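Local coordinates for putative cytoplasmic protein (PDB 4IQN), which is a Salmonella Typhimurium protein of unknown function that belongs to the DUF5066 family, at residues Gln191-Ala194 with Gln195-Met198. Numbering follows the deposited sequence.
Sequences QWKA and QQKM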
loop_
_atom_site.group_PDB
_atom_site.type_symbol
_atom_site.label_atom_id
_atom_site.label_comp_id
_atom_site.label_asym_id
_atom_site.label_seq_id
_atom_site.Cartn_x
_atom_site.Cartn_y
_atom_site.Cartn_z
ATOM N N GLN A 191 19.513 0.223 -7.816
ATOM C CA GLN A 191 19.182 0.985 -6.582
ATOM C C GLN A 191 17.893 0.520 -5.948
ATOM O O GLN A 191 17.750 0.567 -4.688
ATOM C CB GLN A 191 19.226 2.511 -6.812
ATOM C CG GLN A 191 18.245 3.010 -7.821
ATOM C CD GLN A 191 18.823 3.125 -9.248
ATOM O OE1 GLN A 191 19.592 2.247 -9.766
ATOM N NE2 GLN A 191 18.428 4.220 -9.911
ATOM N N TRP A 192 16.933 0.092 -6.774
ATOM C CA TRP A 192 15.716 -0.520 -6.270
ATOM C C TRP A 192 15.964 -1.842 -5.594
ATOM O O TRP A 192 15.462 -2.078 -4.489
ATOM C CB TRP A 192 14.650 -0.633 -7.342
ATOM C CG TRP A 192 14.053 0.699 -7.780
ATOM C CD1 TRP A 192 14.088 1.904 -7.093
ATOM C CD2 TRP A 192 13.267 0.931 -8.941
ATOM N NE1 TRP A 192 13.381 2.850 -7.775
ATOM C CE2 TRP A 192 12.885 2.296 -8.926
ATOM C CE3 TRP A 192 12.907 0.141 -10.055
ATOM C CZ2 TRP A 192 12.092 2.864 -9.922
ATOM C CZ3 TRP A 192 12.151 0.709 -11.037
ATOM C CH2 TRP A 192 11.767 2.080 -10.989
ATOM N N LYS A 193 16.737 -2.730 -6.235
ATOM C CA LYS A 193 17.057 -4.015 -5.600
ATOM C C LYS A 193 17.767 -3.807 -4.255
ATOM O O LYS A 193 17.467 -4.499 -3.270
ATOM C CB LYS A 193 17.854 -4.981 -6.547
ATOM C CG LYS A 193 17.530 -6.489 -6.260
ATOM C CD LYS A 193 16.311 -7.016 -7.078
ATOM C CE LYS A 193 15.367 -8.064 -6.423
ATOM N NZ LYS A 193 15.881 -9.378 -5.866
ATOM N N ALA A 194 18.686 -2.866 -4.217
ATOM C CA ALA A 194 19.453 -2.548 -3.004
ATOM C C ALA A 194 18.525 -2.058 -1.890
ATOM O O ALA A 194 18.706 -2.438 -0.750
ATOM C CB ALA A 194 20.494 -1.508 -3.281
ATOM N N GLN A 195 17.541 -1.234 -2.229
ATOM C CA GLN A 195 16.592 -0.770 -1.212
ATOM C C GLN A 195 15.667 -1.908 -0.748
ATOM O O GLN A 195 15.358 -2.019 0.451
ATOM C CB GLN A 195 15.809 0.436 -1.693
ATOM C CG GLN A 195 14.948 1.058 -0.628
ATOM C CD GLN A 195 15.801 1.678 0.470
ATOM O OE1 GLN A 195 16.661 2.505 0.191
ATOM N NE2 GLN A 195 15.585 1.270 1.708
ATOM N N GLN A 196 15.229 -2.762 -1.666
ATOM C CA GLN A 196 14.442 -3.916 -1.295
ATOM C C GLN A 196 15.185 -4.805 -0.316
ATOM O O GLN A 196 14.618 -5.264 0.669
ATOM C CB GLN A 196 14.039 -4.746 -2.523
ATOM C CG GLN A 196 13.001 -4.131 -3.430
ATOM C CD GLN A 196 12.886 -4.915 -4.719
ATOM O OE1 GLN A 196 13.846 -5.058 -5.458
ATOM N NE2 GLN A 196 11.777 -5.472 -4.941
ATOM N N LYS A 197 16.446 -5.080 -0.615
ATOM C CA LYS A 197 17.293 -5.867 0.303
ATOM C C LYS A 197 17.396 -5.201 1.696
ATOM O O LYS A 197 17.242 -5.873 2.711
ATOM C CB LYS A 197 18.659 -6.112 -0.296
ATOM C CG LYS A 197 19.528 -7.127 0.427
ATOM C CD LYS A 197 20.695 -7.481 -0.489
ATOM C CE LYS A 197 21.750 -8.388 0.130
ATOM N NZ LYS A 197 23.075 -8.153 -0.532
HETATM N N MSE A 198 17.621 -3.891 1.733
HETATM C CA MSE A 198 17.660 -3.137 3.000
HETATM C C MSE A 198 16.350 -3.254 3.753
HETATM O O MSE A 198 16.337 -3.422 4.988
HETATM C CB MSE A 198 17.950 -1.663 2.709
HETATM C CG MSE A 198 19.437 -1.314 2.495
HETATM SE SE MSE A 198 19.750 0.665 2.501
HETATM C CE MSE A 198 19.061 0.898 4.345
#
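Gln196 and Lys193 touch across one turn of helix 190-207. Gln196 OE1 lies 3.5 Å from Lys193 CE, with Lys193 CD equally near, so the amide oxygen rests against the aliphatic part of the lysine and not its ammonium group. On the backbone, Lys193 CA is 3.4 Å from Gln196 OE1. The lysine chain bends at chi2, chi3 and chi4 and passes the glutamine at a slant. With CG beside its own backbone N (chi1 -71°), the Gln196 chain runs back over the preceding turn, and CG comes within 3.4 Å of Trp192 O. The other amide atom, NE2, donates a hydrogen bond to Ala162 O, beyond the helix. Gln195 NE2 is instead hydrogen-bonded to Asn199 OD1, one turn further along.

Four backbone carbonyls are satisfied in sequence. Gln196 N donates a hydrogen bond to Trp192 O at 2.9 Å, and Lys197 N donates to Lys193 O at 2.9 Å. Met198 N donates to Ala194 O at 3.1 Å. Gln195 N also donates to Gln191 O, but less straight (150°) and from above the carbonyl plane. Trp192 is buried and, like Gln196, packs on Ser164 and on Glu168 of helix 166-174. This is the i+4 to i backbone hydrogen bonding (N-H to C=O) of a regular alpha-helix with one face packed on the protein and the other exposed.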